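Local structure of lipase (Penicillium expansum, 3G7N) at residues A[35-49]-A[101-114]. The protein hydrolyses acylglycerol lipids such as triacylglycerols, releasing free fatty acids, as a secreted alkaline lipase of the alpha/beta-hydrolase superfamily. Residues are numbered along the deposited sequence; the frame is centred on the assembly and turned at random.
Unlike the reference sequence in segment 35-49: Val35 (reference Ala).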
# COMPACT_ATOMS: atom_id res chain seq x y z
N VAL A 35 1.94 -4.55 17.66
CA VAL A 35 2.34 -5.75 18.39
C VAL A 35 3.65 -6.32 17.88
O VAL A 35 4.34 -7.05 18.62
CB VAL A 35 1.27 -6.81 18.30
CG1 VAL A 35 -0.01 -6.33 18.92
CG2 VAL A 35 1.04 -7.15 16.91
N LYS A 36 4.04 -6.00 16.66
CA LYS A 36 5.26 -6.57 16.09
C LYS A 36 5.89 -5.56 15.14
O LYS A 36 5.20 -4.97 14.31
CB LYS A 36 4.90 -7.85 15.32
CG LYS A 36 6.04 -8.57 14.64
CD LYS A 36 6.84 -9.33 15.64
CE LYS A 36 7.62 -10.48 15.01
NZ LYS A 36 8.37 -11.15 16.10
N ARG A 37 7.19 -5.32 15.31
CA ARG A 37 7.90 -4.39 14.43
C ARG A 37 8.75 -5.16 13.44
O ARG A 37 9.56 -5.99 13.84
CB ARG A 37 8.71 -3.41 15.27
CG ARG A 37 7.79 -2.66 16.28
CD ARG A 37 8.54 -1.78 17.26
NE ARG A 37 8.88 -0.49 16.68
CZ ARG A 37 8.05 0.56 16.65
NH1 ARG A 37 6.87 0.48 17.25
NH2 ARG A 37 8.46 1.70 16.15
N ILE A 38 8.42 -4.98 12.17
CA ILE A 38 8.98 -5.68 11.02
C ILE A 38 10.23 -4.94 10.51
O ILE A 38 10.20 -3.73 10.32
CB ILE A 38 7.95 -5.72 9.86
CG1 ILE A 38 6.62 -6.35 10.32
CG2 ILE A 38 8.53 -6.45 8.65
CD1 ILE A 38 6.73 -7.81 10.77
N TYR A 39 11.35 -5.66 10.39
CA TYR A 39 12.59 -5.01 9.96
C TYR A 39 13.44 -5.97 9.13
O TYR A 39 13.50 -7.16 9.44
CB TYR A 39 13.35 -4.51 11.20
CG TYR A 39 14.60 -3.71 10.90
CD1 TYR A 39 14.60 -2.70 9.95
CD2 TYR A 39 15.75 -3.90 11.66
CE1 TYR A 39 15.76 -2.00 9.65
CE2 TYR A 39 16.91 -3.19 11.38
CZ TYR A 39 16.90 -2.23 10.39
OH TYR A 39 18.04 -1.49 10.16
N ASP A 40 13.81 -5.53 7.93
CA ASP A 40 14.89 -6.16 7.14
C ASP A 40 15.96 -5.15 6.72
O ASP A 40 15.71 -4.24 5.93
CB ASP A 40 14.32 -6.88 5.91
CG ASP A 40 15.36 -7.74 5.20
OD1 ASP A 40 15.91 -8.65 5.85
OD2 ASP A 40 15.74 -7.38 4.06
N LEU A 41 17.15 -5.30 7.30
CA LEU A 41 18.24 -4.33 7.19
C LEU A 41 18.70 -4.18 5.74
O LEU A 41 18.86 -3.07 5.23
CB LEU A 41 19.42 -4.79 8.05
CG LEU A 41 19.16 -4.97 9.55
CD1 LEU A 41 19.89 -6.20 10.09
CD2 LEU A 41 19.59 -3.73 10.31
N VAL A 42 18.91 -5.31 5.08
CA VAL A 42 19.55 -5.36 3.77
C VAL A 42 18.66 -4.77 2.68
O VAL A 42 19.13 -3.96 1.86
CB VAL A 42 19.95 -6.81 3.39
CG1 VAL A 42 21.09 -7.27 4.27
CG2 VAL A 42 18.77 -7.74 3.54
N THR A 43 17.36 -5.02 2.80
CA THR A 43 16.37 -4.43 1.90
C THR A 43 15.79 -3.14 2.48
O THR A 43 15.03 -2.43 1.81
CB THR A 43 15.25 -5.44 1.56
OG1 THR A 43 14.51 -5.75 2.74
CG2 THR A 43 15.84 -6.74 1.01
N ASP A 44 16.28 -2.76 3.66
CA ASP A 44 15.76 -1.60 4.39
C ASP A 44 14.23 -1.62 4.45
O ASP A 44 13.59 -0.57 4.35
CB ASP A 44 16.27 -0.30 3.78
CG ASP A 44 16.03 0.91 4.67
OD1 ASP A 44 16.08 0.76 5.91
OD2 ASP A 44 15.73 2.00 4.12
N THR A 45 13.65 -2.80 4.68
CA THR A 45 12.18 -2.98 4.75
C THR A 45 11.75 -2.83 6.20
O THR A 45 12.32 -3.47 7.08
CB THR A 45 11.75 -4.39 4.28
OG1 THR A 45 12.24 -4.64 2.96
CG2 THR A 45 10.22 -4.51 4.28
N ASN A 46 10.82 -1.93 6.44
CA ASN A 46 10.36 -1.66 7.79
C ASN A 46 8.86 -1.60 7.77
O ASN A 46 8.25 -1.16 6.79
CB ASN A 46 10.92 -0.31 8.26
CG ASN A 46 12.38 -0.38 8.62
OD1 ASN A 46 12.73 -0.54 9.79
ND2 ASN A 46 13.25 -0.19 7.63
N GLY A 47 8.24 -1.99 8.87
CA GLY A 47 6.81 -1.77 9.01
C GLY A 47 6.35 -2.24 10.36
O GLY A 47 7.17 -2.50 11.24
N PHE A 48 5.03 -2.37 10.49
CA PHE A 48 4.39 -2.66 11.78
C PHE A 48 3.30 -3.65 11.48
O PHE A 48 2.57 -3.51 10.50
CB PHE A 48 3.62 -1.42 12.30
CG PHE A 48 4.42 -0.18 12.46
CD1 PHE A 48 5.67 -0.21 13.07
CD2 PHE A 48 3.80 1.07 12.28
CE1 PHE A 48 6.33 0.96 13.39
CE2 PHE A 48 4.45 2.24 12.63
CZ PHE A 48 5.73 2.19 13.16
N VAL A 49 3.03 -4.51 12.45
CA VAL A 49 1.78 -5.28 12.48
C VAL A 49 1.11 -5.03 13.81
O VAL A 49 1.78 -4.83 14.83
CB VAL A 49 2.03 -6.79 12.31
CG1 VAL A 49 0.69 -7.54 12.24
CG2 VAL A 49 2.82 -7.03 11.02
N ARG A 101 11.59 -8.79 -3.74
CA ARG A 101 12.66 -9.12 -2.81
C ARG A 101 12.41 -8.61 -1.38
O ARG A 101 12.47 -9.40 -0.44
CB ARG A 101 14.02 -8.66 -3.35
CG ARG A 101 15.19 -9.07 -2.48
CD ARG A 101 16.48 -9.12 -3.31
NE ARG A 101 17.66 -9.25 -2.45
CZ ARG A 101 18.29 -8.22 -1.90
NH1 ARG A 101 17.92 -6.98 -2.18
NH2 ARG A 101 19.35 -8.43 -1.12
N PRO A 102 12.15 -7.31 -1.21
CA PRO A 102 11.87 -6.85 0.16
C PRO A 102 10.61 -7.49 0.75
O PRO A 102 10.62 -7.85 1.91
CB PRO A 102 11.70 -5.33 0.00
CG PRO A 102 11.50 -5.08 -1.48
CD PRO A 102 12.31 -6.18 -2.15
N TRP A 103 9.54 -7.64 -0.03
CA TRP A 103 8.36 -8.29 0.55
C TRP A 103 8.67 -9.72 1.00
O TRP A 103 8.30 -10.14 2.09
CB TRP A 103 7.17 -8.30 -0.42
CG TRP A 103 5.98 -8.94 0.20
CD1 TRP A 103 5.58 -10.25 0.03
CD2 TRP A 103 5.24 -8.44 1.32
NE1 TRP A 103 4.61 -10.56 0.96
CE2 TRP A 103 4.35 -9.45 1.72
CE3 TRP A 103 5.19 -7.19 1.98
CZ2 TRP A 103 3.49 -9.30 2.81
CZ3 TRP A 103 4.30 -7.02 3.03
CH2 TRP A 103 3.44 -8.08 3.42
N SER A 104 9.36 -10.49 0.15
CA SER A 104 9.63 -11.88 0.47
C SER A 104 10.49 -12.02 1.70
O SER A 104 10.35 -12.99 2.45
CB SER A 104 10.28 -12.57 -0.74
OG SER A 104 11.60 -12.11 -0.93
N ALA A 105 11.29 -11.01 1.99
CA ALA A 105 12.13 -11.00 3.20
C ALA A 105 11.29 -10.97 4.47
O ALA A 105 11.71 -11.51 5.50
CB ALA A 105 13.11 -9.85 3.18
N VAL A 106 10.13 -10.29 4.43
CA VAL A 106 9.31 -10.07 5.63
C VAL A 106 8.02 -10.85 5.61
O VAL A 106 7.31 -10.90 6.63
CB VAL A 106 9.01 -8.57 5.86
CG1 VAL A 106 10.31 -7.79 6.12
CG2 VAL A 106 8.24 -7.97 4.67
N HIS A 107 7.71 -11.50 4.49
CA HIS A 107 6.43 -12.15 4.27
C HIS A 107 6.08 -13.12 5.40
O HIS A 107 4.98 -13.08 5.94
CB HIS A 107 6.46 -12.89 2.93
CG HIS A 107 5.19 -13.62 2.61
ND1 HIS A 107 5.05 -14.99 2.75
CD2 HIS A 107 4.06 -13.18 2.02
CE1 HIS A 107 3.85 -15.35 2.32
NE2 HIS A 107 3.24 -14.27 1.85
N ASP A 108 6.96 -14.08 5.67
CA ASP A 108 6.62 -15.13 6.62
C ASP A 108 6.44 -14.58 8.04
O ASP A 108 5.53 -15.00 8.76
CB ASP A 108 7.66 -16.26 6.63
CG ASP A 108 7.59 -17.13 5.39
OD1 ASP A 108 6.49 -17.35 4.87
OD2 ASP A 108 8.57 -17.89 5.19
N THR A 109 7.27 -13.60 8.41
CA THR A 109 7.12 -12.94 9.70
C THR A 109 5.76 -12.26 9.82
O THR A 109 5.09 -12.39 10.84
CB THR A 109 8.24 -11.92 9.91
OG1 THR A 109 9.51 -12.60 9.82
CG2 THR A 109 8.14 -11.28 11.28
N ILE A 110 5.35 -11.55 8.77
CA ILE A 110 4.07 -10.85 8.80
C ILE A 110 2.91 -11.84 8.83
O ILE A 110 2.00 -11.69 9.65
CB ILE A 110 3.96 -9.90 7.59
CG1 ILE A 110 4.94 -8.74 7.77
CG2 ILE A 110 2.55 -9.39 7.45
CD1 ILE A 110 5.10 -7.84 6.55
N ILE A 111 2.91 -12.85 7.95
CA ILE A 111 1.84 -13.84 7.96
C ILE A 111 1.72 -14.53 9.32
O ILE A 111 0.62 -14.72 9.83
CB ILE A 111 2.03 -14.88 6.82
CG1 ILE A 111 2.00 -14.20 5.44
CG2 ILE A 111 0.95 -15.95 6.90
CD1 ILE A 111 0.75 -13.41 5.13
N THR A 112 2.84 -14.87 9.92
CA THR A 112 2.84 -15.51 11.24
C THR A 112 2.19 -14.63 12.31
O THR A 112 1.37 -15.09 13.09
CB THR A 112 4.26 -15.91 11.66
OG1 THR A 112 4.76 -16.90 10.75
CG2 THR A 112 4.27 -16.52 13.06
N GLU A 113 2.52 -13.35 12.31
CA GLU A 113 1.96 -12.45 13.30
C GLU A 113 0.48 -12.19 13.03
O GLU A 113 -0.33 -12.19 13.97
CB GLU A 113 2.73 -11.12 13.35
CG GLU A 113 2.15 -10.11 14.32
CD GLU A 113 2.23 -10.53 15.79
OE1 GLU A 113 2.93 -11.52 16.11
OE2 GLU A 113 1.73 -9.78 16.64
N VAL A 114 0.09 -12.04 11.78
CA VAL A 114 -1.32 -11.87 11.47
C VAL A 114 -2.13 -13.10 11.93
O VAL A 114 -3.22 -12.96 12.51
CB VAL A 114 -1.56 -11.56 9.98
CG1 VAL A 114 -3.06 -11.60 9.63
CG2 VAL A 114 -0.94 -10.21 9.61
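Glu113 CG packs 3.6 Å from Val49 CG1 and also meets Lys36 CB, at one end of the seam where helix 101-114 lies against the hairpin of strands 35-40 and 45-49. The helix axis runs at 39° to strand 45-49, covering one face of the alpha/beta-hydrolase sheet near its edge. Glu113 touches mainly through its aliphatic part, because a chi1 of 177° swings CG away from the backbone N and the chain then bends at chi2; its carboxylate atom OE2 is hydrogen-bonded to a bound di(hydroxyethyl)ether, probably from the crystallisation liquor. In the middle, Ile38 splits its branches. CG2 presses tightly on Val106 CG1 at 3.4 Å, and CD1 reaches Ile110 CG1 at 3.6 Å, the two isoleucine side chains crossing at about a right angle. At the hairpin turn, Thr43 CB rests 3.9 Å from Pro102 CB, and its CG2 sits over one face of the Arg101 guanidinium, toward the rim. Thr43 OG1 accepts from Thr45 OG1 (2.5 Å), and Asp40 OD2 takes Thr43 N at 3.1 Å, an Asx motif. A valine at Thr43 would probably leave the Thr45 hydroxyl without this acceptor. The chemistry thus divides: polar bonds shape the turn within the hairpin, whereas the join to the helix is made by van der Waals contact, mostly between carbons, with a few polar groups lying against carbon.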